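Local atomic coordinates of MmoQ (PDB entry 3P3Q), a protein that probably makes cyclic di-GMP from GTP in its full-length form, a response regulator of which this chain holds the part with the HDOD domain. Residues 14-19 with 31-36; 101-106 with 220-225; 193-198 with 209-214. The protein carries 4 engineered substitutions. All coordinates share one frame; numbering follows the deposited sequence.

Contact 1 (14-19 with 31-36); sequences AAILNL and AQLIQT
A helical hairpin within the HDOD domain, built from helices 10-21 and 27-34, is joined by Leu33, which reaches across to Ala15, Ile16 and Leu19. The two helices run in roughly opposite directions, and their backbones come nearest at Ile16 and Leu33, with the CA atoms 6.7 Å apart. One methyl of Leu33 does much of the work. Its CD2 sits between Ala15 and Leu19, residues one helical turn apart, 3.7 Å from Ala15 CB and 3.6 Å from Leu19 CD1. Leu19 approaches it at a slant through this single methyl, whereas Ala15 presents just its CB. Ile16 closes the third side: its CG1 lies 3.8 Å from Leu33 CG, the two side chains sliding past each other in opposite directions.

Both branches of Ile16 are used. CG1 stands beside the backbone N (chi1 -61°) and carries CD1 outward to within 4.2 Å of Ile34 CA. The other branch, CG2, meets Ile34 CG1 with the two side chains at about a right angle. No hydrogen bond joins the two segments, and the seam is wholly apolar. Thr36 is bonded within its own segment: Thr36 OG1 donates to Leu33 O at 2.8 Å, lying in the carbonyl plane with a C=O...OG1 angle of 154°. The backbone N of Thr36 grips the same oxygen as a second donor.

Ile16 and Ile34 form the buried side of the seam, where both also touch Leu40 of helix 38-49. Helix 71-79 adds Ala78 against Ile16 and Val74 against Ile34, and helix 62-69 packs Val62 on Ile34, so the buried side of the hairpin faces helices 38-49, 62-69 and 71-79.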
loop_
_atom_site.group_PDB
_atom_site.type_symbol
_atom_site.label_atom_id
_atom_site.label_comp_id
_atom_site.label_asym_id
_atom_site.label_seq_id
_atom_site.Cartn_x
_atom_site.Cartn_y
_atom_site.Cartn_z
ATOM N N ALA A 14 0.143 18.355 2.286
ATOM C CA ALA A 14 -0.399 19.700 2.425
ATOM C C ALA A 14 -1.921 19.644 2.554
ATOM O O ALA A 14 -2.492 20.222 3.482
ATOM C CB ALA A 14 0.022 20.575 1.240
ATOM N N ALA A 15 -2.568 18.922 1.642
ATOM C CA ALA A 15 -4.030 18.778 1.666
ATOM C C ALA A 15 -4.499 18.210 2.993
ATOM O O ALA A 15 -5.395 18.767 3.644
ATOM C CB ALA A 15 -4.495 17.880 0.533
ATOM N N ILE A 16 -3.896 17.092 3.391
ATOM C CA ILE A 16 -4.324 16.404 4.604
ATOM C C ILE A 16 -4.171 17.299 5.834
ATOM O O ILE A 16 -5.047 17.332 6.697
ATOM C CB ILE A 16 -3.551 15.061 4.813
ATOM C CG1 ILE A 16 -3.815 14.115 3.641
ATOM C CG2 ILE A 16 -3.947 14.416 6.144
ATOM C CD1 ILE A 16 -2.923 12.899 3.594
ATOM N N LEU A 17 -3.055 18.022 5.906
ATOM C CA LEU A 17 -2.774 18.907 7.034
ATOM C C LEU A 17 -3.790 20.031 7.088
ATOM O O LEU A 17 -4.352 20.317 8.144
ATOM C CB LEU A 17 -1.359 19.497 6.941
ATOM C CG LEU A 17 -0.587 19.645 8.265
ATOM C CD1 LEU A 17 0.879 19.984 8.036
ATOM C CD2 LEU A 17 -1.229 20.659 9.182
ATOM N N ASN A 18 -4.021 20.667 5.945
ATOM C CA ASN A 18 -4.957 21.777 5.887
ATOM C C ASN A 18 -6.344 21.306 6.263
ATOM O O ASN A 18 -6.977 21.869 7.153
ATOM C CB ASN A 18 -4.953 22.425 4.499
ATOM C CG ASN A 18 -6.118 23.424 4.299
ATOM O OD1 ASN A 18 -6.763 23.441 3.230
ATOM N ND2 ASN A 18 -6.384 24.262 5.325
ATOM N N LEU A 19 -6.806 20.252 5.598
ATOM C CA LEU A 19 -8.103 19.658 5.916
ATOM C C LEU A 19 -8.298 19.476 7.426
ATOM O O LEU A 19 -9.310 19.879 7.992
ATOM C CB LEU A 19 -8.209 18.296 5.235
ATOM C CG LEU A 19 -9.451 18.001 4.407
ATOM C CD1 LEU A 19 -9.431 16.539 3.978
ATOM C CD2 LEU A 19 -10.727 18.337 5.188
ATOM N N ALA A 31 -10.600 10.465 5.319
ATOM C CA ALA A 31 -10.348 9.103 4.857
ATOM C C ALA A 31 -10.039 9.030 3.373
ATOM O O ALA A 31 -9.150 8.286 2.959
ATOM C CB ALA A 31 -11.536 8.194 5.175
ATOM N N GLN A 32 -10.795 9.777 2.574
ATOM C CA GLN A 32 -10.649 9.712 1.134
ATOM C C GLN A 32 -9.207 10.013 0.768
ATOM O O GLN A 32 -8.585 9.258 0.030
ATOM C CB GLN A 32 -11.595 10.693 0.433
ATOM C CG GLN A 32 -11.748 12.020 1.142
ATOM C CD GLN A 32 -11.957 13.222 0.197
ATOM O OE1 GLN A 32 -11.471 14.330 0.482
ATOM N NE2 GLN A 32 -12.691 13.014 -0.908
ATOM N N LEU A 33 -8.701 11.126 1.296
ATOM C CA LEU A 33 -7.322 11.578 1.120
ATOM C C LEU A 33 -6.261 10.639 1.728
ATOM O O LEU A 33 -5.326 10.200 1.055
ATOM C CB LEU A 33 -7.182 12.940 1.791
ATOM C CG LEU A 33 -6.587 14.084 0.992
ATOM C CD1 LEU A 33 -7.100 14.060 -0.439
ATOM C CD2 LEU A 33 -6.990 15.357 1.686
ATOM N N ILE A 34 -6.396 10.354 3.016
ATOM C CA ILE A 34 -5.406 9.544 3.715
ATOM C C ILE A 34 -5.194 8.204 3.033
ATOM O O ILE A 34 -4.064 7.730 2.893
ATOM C CB ILE A 34 -5.819 9.311 5.185
ATOM C CG1 ILE A 34 -5.651 10.597 5.987
ATOM C CG2 ILE A 34 -5.009 8.179 5.813
ATOM C CD1 ILE A 34 -6.200 10.494 7.374
ATOM N N GLN A 35 -6.288 7.603 2.590
ATOM C CA GLN A 35 -6.228 6.248 2.077
ATOM C C GLN A 35 -5.474 6.132 0.742
ATOM O O GLN A 35 -5.254 5.028 0.265
ATOM C CB GLN A 35 -7.639 5.628 1.997
ATOM C CG GLN A 35 -8.450 6.046 0.807
ATOM C CD GLN A 35 -9.743 5.249 0.661
ATOM O OE1 GLN A 35 -10.165 4.532 1.576
ATOM N NE2 GLN A 35 -10.376 5.370 -0.503
ATOM N N THR A 36 -5.074 7.259 0.151
ATOM C CA THR A 36 -4.240 7.231 -1.048
ATOM C C THR A 36 -2.749 7.240 -0.666
ATOM O O THR A 36 -1.870 7.196 -1.531
ATOM C CB THR A 36 -4.493 8.442 -1.979
ATOM O OG1 THR A 36 -3.995 9.631 -1.361
ATOM C CG2 THR A 36 -5.990 8.624 -2.289
#

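Contact 2 (101-106 with 220-225); sequences WQKSLA and IADHRL
The amide of Gln102 and the carboxylate of Asp222 are the flat groups here, and each is met at a terminal atom, with nothing from the opposite segment stacked on its face. Leu225 CD1 stands 3.1 Å from Gln102 NE2, nearly on the continuation of the CD-NE2 bond, a close touch of methyl on polar nitrogen that gives the amide N-H no acceptor. At the carboxylate, Lys103 NZ approaches OD1 of Asp222 at 3.5 Å, a long salt bridge, and the CG-OD1...NZ angle is near 160°. Lys103 leaves its helix with CG anti to the backbone N (chi1 -179°), then bends at each later torsion, which curls its chain over the other helix. On the way its CD passes 3.5 Å from Ala221 CB, and CE lies equally close to Asp222 OD1. Behind this arm Ala106 CB packs on Ala221 CB at 4.2 Å and on Leu225 CD2 at 3.8 Å. The axes of the two short helical segments come within 8.8 Å, at 132° between their directions. Asp222 OD1 has a second partner, Gln218 NE2, one turn back on its own helix. Small alanines thus bring the helices close, while the charge pair beside them, long and shared, probably contributes only modestly to holding them together.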
loop_
_atom_site.group_PDB
_atom_site.type_symbol
_atom_site.label_atom_id
_atom_site.label_comp_id
_atom_site.label_asym_id
_atom_site.label_seq_id
_atom_site.Cartn_x
_atom_site.Cartn_y
_atom_site.Cartn_z
ATOM N N TRP A 101 4.190 5.915 -5.835
ATOM C CA TRP A 101 2.908 6.389 -5.329
ATOM C C TRP A 101 1.795 6.146 -6.369
ATOM O O TRP A 101 0.704 5.686 -6.016
ATOM C CB TRP A 101 2.991 7.858 -4.818
ATOM C CG TRP A 101 3.570 7.947 -3.375
ATOM C CD1 TRP A 101 3.253 7.133 -2.319
ATOM C CD2 TRP A 101 4.566 8.871 -2.871
ATOM N NE1 TRP A 101 3.978 7.484 -1.205
ATOM C CE2 TRP A 101 4.788 8.545 -1.512
ATOM C CE3 TRP A 101 5.286 9.934 -3.436
ATOM C CZ2 TRP A 101 5.696 9.245 -0.708
ATOM C CZ3 TRP A 101 6.194 10.628 -2.636
ATOM C CH2 TRP A 101 6.392 10.277 -1.286
ATOM N N GLN A 102 2.069 6.398 -7.649
ATOM C CA GLN A 102 1.061 6.109 -8.674
ATOM C C GLN A 102 0.730 4.614 -8.770
ATOM O O GLN A 102 -0.442 4.212 -8.692
ATOM C CB GLN A 102 1.466 6.660 -10.036
ATOM C CG GLN A 102 1.663 8.164 -10.071
ATOM C CD GLN A 102 1.528 8.738 -11.473
ATOM O OE1 GLN A 102 1.752 9.931 -11.694
ATOM N NE2 GLN A 102 1.146 7.893 -12.427
ATOM N N LYS A 103 1.756 3.784 -8.919
ATOM C CA LYS A 103 1.533 2.344 -9.035
ATOM C C LYS A 103 0.746 1.809 -7.846
ATOM O O LYS A 103 -0.175 0.992 -7.995
ATOM C CB LYS A 103 2.858 1.601 -9.164
ATOM C CG LYS A 103 2.696 0.106 -9.315
ATOM C CD LYS A 103 2.344 -0.253 -10.750
ATOM C CE LYS A 103 3.473 0.139 -11.693
ATOM N NZ LYS A 103 4.791 -0.293 -11.145
ATOM N N SER A 104 1.101 2.292 -6.660
ATOM C CA SER A 104 0.484 1.821 -5.430
ATOM C C SER A 104 -1.005 2.140 -5.429
ATOM O O SER A 104 -1.834 1.280 -5.131
ATOM C CB SER A 104 1.181 2.443 -4.210
ATOM O OG SER A 104 2.508 1.964 -4.102
ATOM N N LEU A 105 -1.341 3.377 -5.766
ATOM C CA LEU A 105 -2.740 3.792 -5.801
ATOM C C LEU A 105 -3.550 3.016 -6.864
ATOM O O LEU A 105 -4.658 2.534 -6.590
ATOM C CB LEU A 105 -2.833 5.298 -6.059
ATOM C CG LEU A 105 -3.916 6.131 -5.363
ATOM C CD1 LEU A 105 -4.346 7.238 -6.277
ATOM C CD2 LEU A 105 -5.132 5.334 -4.914
ATOM N N ALA A 106 -2.998 2.895 -8.070
ATOM C CA ALA A 106 -3.683 2.164 -9.142
ATOM C C ALA A 106 -3.896 0.699 -8.768
ATOM O O ALA A 106 -4.915 0.111 -9.103
ATOM C CB ALA A 106 -2.896 2.261 -10.460
ATOM N N ILE A 220 -2.653 -4.877 -13.933
ATOM C CA ILE A 220 -3.434 -3.734 -14.389
ATOM C C ILE A 220 -2.637 -2.472 -14.129
ATOM O O ILE A 220 -2.476 -1.630 -15.008
ATOM C CB ILE A 220 -4.728 -3.604 -13.593
ATOM C CG1 ILE A 220 -5.508 -4.922 -13.614
ATOM C CG2 ILE A 220 -5.549 -2.434 -14.120
ATOM C CD1 ILE A 220 -6.492 -5.022 -14.725
ATOM N N ALA A 221 -2.138 -2.362 -12.901
ATOM C CA ALA A 221 -1.399 -1.197 -12.457
ATOM C C ALA A 221 -0.210 -0.966 -13.368
ATOM O O ALA A 221 -0.014 0.139 -13.885
ATOM C CB ALA A 221 -0.936 -1.384 -11.005
ATOM N N ASP A 222 0.579 -2.022 -13.551
ATOM C CA ASP A 222 1.751 -1.995 -14.419
ATOM C C ASP A 222 1.413 -1.382 -15.772
ATOM O O ASP A 222 2.138 -0.528 -16.288
ATOM C CB ASP A 222 2.289 -3.420 -14.621
ATOM C CG ASP A 222 2.885 -4.016 -13.349
ATOM O OD1 ASP A 222 3.423 -3.243 -12.524
ATOM O OD2 ASP A 222 2.824 -5.256 -13.174
ATOM N N HIS A 223 0.296 -1.821 -16.335
ATOM C CA HIS A 223 -0.082 -1.423 -17.680
ATOM C C HIS A 223 -0.752 -0.062 -17.749
ATOM O O HIS A 223 -0.564 0.667 -18.720
ATOM C CB HIS A 223 -0.938 -2.503 -18.334
ATOM C CG HIS A 223 -0.129 -3.621 -18.917
ATOM N ND1 HIS A 223 -0.695 -4.730 -19.509
ATOM C CD2 HIS A 223 1.212 -3.793 -19.004
ATOM C CE1 HIS A 223 0.261 -5.535 -19.936
ATOM N NE2 HIS A 223 1.428 -4.991 -19.639
ATOM N N ARG A 224 -1.517 0.295 -16.723
ATOM C CA ARG A 224 -2.103 1.630 -16.678
ATOM C C ARG A 224 -1.024 2.707 -16.573
ATOM O O ARG A 224 -1.186 3.812 -17.081
ATOM C CB ARG A 224 -3.123 1.761 -15.544
ATOM C CG ARG A 224 -4.478 1.138 -15.859
ATOM C CD ARG A 224 -5.544 1.598 -14.873
ATOM N NE ARG A 224 -5.692 3.055 -14.855
ATOM C CZ ARG A 224 -6.848 3.697 -15.011
ATOM N NH1 ARG A 224 -7.975 3.012 -15.198
ATOM N NH2 ARG A 224 -6.873 5.028 -14.976
ATOM N N LEU A 225 0.078 2.383 -15.913
ATOM C CA LEU A 225 1.223 3.284 -15.879
ATOM C C LEU A 225 2.229 2.872 -16.945
ATOM O O LEU A 225 3.335 2.432 -16.630
ATOM C CB LEU A 225 1.876 3.298 -14.493
ATOM C CG LEU A 225 1.057 3.975 -13.391
ATOM C CD1 LEU A 225 0.465 5.285 -13.892
ATOM C CD2 LEU A 225 -0.046 3.062 -12.908
#

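Contact 3 (193-198 with 209-214); sequences LQLSQQ and RFARQL
Ser196 meets segment 209-214 with both of its side-chain atoms. Its CB rests 3.3 Å from Ala211 O, and beyond it OG lies 3.4 Å from Leu214 CD2. That hydroxyl sits between the backbone N and the carbonyl carbon (chi1 64°), which turns it back along its own helix to donate a short bond of 2.5 Å to Leu193 O; the C=O...OG angle is 120° and the donor is tilted 27° from the carbonyl plane. Leu214 CD2 also lies 3.7 Å from Leu193 CA and reaches the side chain of Leu193 at CD1. On the other flank Leu195 CB touches Ala211 CB at 3.6 Å. Small residues at the crossing let the CA atoms of Ser196 and Ala211 come within 4.9 Å. With an alanine here the hydroxyl is gone, and Leu193 O would probably be left without that bond while a small gap opened beside Leu214 CD2. Around the contact, helix 172-182 covers Leu193 through Thr176, and helix 123-132 covers Leu214 through Leu129. Phe210 stacks edge-to-face with Phe189, on helix 187-196, and reaches Leu111 of helix 97-116.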
loop_
_atom_site.group_PDB
_atom_site.type_symbol
_atom_site.label_atom_id
_atom_site.label_comp_id
_atom_site.label_asym_id
_atom_site.label_seq_id
_atom_site.Cartn_x
_atom_site.Cartn_y
_atom_site.Cartn_z
ATOM N N LEU A 193 -0.821 -12.218 -0.045
ATOM C CA LEU A 193 0.293 -11.432 -0.561
ATOM C C LEU A 193 1.539 -12.286 -0.805
ATOM O O LEU A 193 2.181 -12.174 -1.852
ATOM C CB LEU A 193 0.631 -10.296 0.403
ATOM C CG LEU A 193 1.959 -9.587 0.164
ATOM C CD1 LEU A 193 1.923 -8.813 -1.151
ATOM C CD2 LEU A 193 2.288 -8.672 1.330
ATOM N N GLN A 194 1.890 -13.126 0.163
ATOM C CA GLN A 194 3.111 -13.909 0.038
ATOM C C GLN A 194 3.006 -14.870 -1.121
ATOM O O GLN A 194 3.963 -15.053 -1.870
ATOM C CB GLN A 194 3.397 -14.712 1.293
ATOM C CG GLN A 194 4.624 -15.573 1.129
ATOM C CD GLN A 194 4.762 -16.592 2.228
ATOM O OE1 GLN A 194 4.674 -16.264 3.415
ATOM N NE2 GLN A 194 4.965 -17.848 1.840
ATOM N N LEU A 195 1.836 -15.492 -1.243
ATOM C CA LEU A 195 1.528 -16.363 -2.371
ATOM C C LEU A 195 1.729 -15.674 -3.716
ATOM O O LEU A 195 2.319 -16.248 -4.631
ATOM C CB LEU A 195 0.085 -16.854 -2.278
ATOM C CG LEU A 195 -0.102 -18.271 -1.744
ATOM C CD1 LEU A 195 0.903 -18.572 -0.633
ATOM C CD2 LEU A 195 -1.539 -18.461 -1.273
ATOM N N SER A 196 1.220 -14.451 -3.835
ATOM C CA SER A 196 1.279 -13.714 -5.091
ATOM C C SER A 196 2.714 -13.344 -5.426
ATOM O O SER A 196 3.049 -13.097 -6.587
ATOM C CB SER A 196 0.445 -12.443 -4.997
ATOM O OG SER A 196 0.998 -11.572 -4.027
ATOM N N GLN A 197 3.555 -13.299 -4.398
ATOM C CA GLN A 197 4.955 -12.938 -4.567
ATOM C C GLN A 197 5.711 -14.119 -5.169
ATOM O O GLN A 197 6.935 -14.203 -5.060
ATOM C CB GLN A 197 5.569 -12.539 -3.219
ATOM C CG GLN A 197 4.890 -11.358 -2.527
ATOM C CD GLN A 197 5.511 -11.028 -1.174
ATOM O OE1 GLN A 197 5.096 -10.087 -0.495
ATOM N NE2 GLN A 197 6.514 -11.799 -0.782
ATOM N N GLN A 198 4.964 -15.023 -5.802
ATOM C CA GLN A 198 5.516 -16.234 -6.400
ATOM C C GLN A 198 4.408 -17.089 -7.020
ATOM O O GLN A 198 3.632 -17.725 -6.306
ATOM C CB GLN A 198 6.249 -17.039 -5.334
ATOM C CG GLN A 198 5.378 -17.355 -4.133
ATOM C CD GLN A 198 6.176 -17.569 -2.870
ATOM O OE1 GLN A 198 5.679 -18.146 -1.900
ATOM N NE2 GLN A 198 7.419 -17.092 -2.867
ATOM N N ARG A 209 -7.369 -17.665 -4.299
ATOM C CA ARG A 209 -8.132 -16.765 -5.152
ATOM C C ARG A 209 -7.624 -15.334 -5.001
ATOM O O ARG A 209 -7.211 -14.704 -5.974
ATOM C CB ARG A 209 -9.623 -16.810 -4.793
ATOM C CG ARG A 209 -10.373 -18.087 -5.184
ATOM C CD ARG A 209 -10.050 -19.260 -4.264
ATOM N NE ARG A 209 -11.078 -20.298 -4.330
ATOM C CZ ARG A 209 -10.988 -21.490 -3.745
ATOM N NH1 ARG A 209 -9.904 -21.814 -3.048
ATOM N NH2 ARG A 209 -11.981 -22.363 -3.862
ATOM N N PHE A 210 -7.653 -14.829 -3.770
ATOM C CA PHE A 210 -7.256 -13.451 -3.495
ATOM C C PHE A 210 -5.844 -13.148 -3.980
ATOM O O PHE A 210 -5.606 -12.094 -4.571
ATOM C CB PHE A 210 -7.399 -13.117 -2.003
ATOM C CG PHE A 210 -7.278 -11.641 -1.689
ATOM C CD1 PHE A 210 -7.795 -10.686 -2.551
ATOM C CD2 PHE A 210 -6.666 -11.211 -0.521
ATOM C CE1 PHE A 210 -7.695 -9.332 -2.264
ATOM C CE2 PHE A 210 -6.567 -9.854 -0.229
ATOM C CZ PHE A 210 -7.081 -8.917 -1.107
ATOM N N ALA A 211 -4.916 -14.070 -3.738
ATOM C CA ALA A 211 -3.536 -13.911 -4.209
ATOM C C ALA A 211 -3.475 -13.648 -5.713
ATOM O O ALA A 211 -2.573 -12.961 -6.203
ATOM C CB ALA A 211 -2.706 -15.139 -3.859
ATOM N N ARG A 212 -4.451 -14.199 -6.427
ATOM C CA ARG A 212 -4.497 -14.155 -7.880
ATOM C C ARG A 212 -5.065 -12.819 -8.324
ATOM O O ARG A 212 -4.632 -12.247 -9.318
ATOM C CB ARG A 212 -5.379 -15.295 -8.389
ATOM C CG ARG A 212 -5.145 -15.709 -9.826
ATOM C CD ARG A 212 -6.029 -16.907 -10.205
ATOM N NE ARG A 212 -6.207 -17.866 -9.109
ATOM C CZ ARG A 212 -5.283 -18.740 -8.703
ATOM N NH1 ARG A 212 -4.091 -18.780 -9.293
ATOM N NH2 ARG A 212 -5.546 -19.578 -7.700
ATOM N N GLN A 213 -6.041 -12.322 -7.576
ATOM C CA GLN A 213 -6.639 -11.032 -7.883
ATOM C C GLN A 213 -5.628 -9.932 -7.620
ATOM O O GLN A 213 -5.623 -8.897 -8.289
ATOM C CB GLN A 213 -7.872 -10.814 -7.021
ATOM C CG GLN A 213 -8.773 -12.027 -6.956
ATOM C CD GLN A 213 -10.131 -11.693 -6.394
ATOM O OE1 GLN A 213 -10.275 -11.433 -5.198
ATOM N NE2 GLN A 213 -11.142 -11.688 -7.259
ATOM N N LEU A 214 -4.767 -10.167 -6.637
ATOM C CA LEU A 214 -3.731 -9.204 -6.296
ATOM C C LEU A 214 -2.744 -9.069 -7.451
ATOM O O LEU A 214 -2.440 -7.960 -7.892
ATOM C CB LEU A 214 -3.031 -9.614 -4.997
ATOM C CG LEU A 214 -1.779 -8.857 -4.550
ATOM C CD1 LEU A 214 -1.998 -7.340 -4.561
ATOM C CD2 LEU A 214 -1.353 -9.339 -3.171
#

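How the contacts relate
Contact 3 is buried, contact 1 half so, and contact 2 lies at the surface. Contacts 2 and 3 share helix 207-224, which meets helix 187-196 early in its course and helix 97-116 at its C-terminal end; their centres are 17 Å apart. Contact 1 joins two other helices, with its centre 29 Å from that of contact 3 on the opposite side of the chain's centre, but it touches contact 2 where Thr36 CB packs on Leu105 CG at 4.1 Å. Chemistry follows place: contact 1 relies on branched aliphatic side chains, contact 3 on leucine methyls and small residues around a serine bonded within its own helix, and contact 2 alone adds a charge pair.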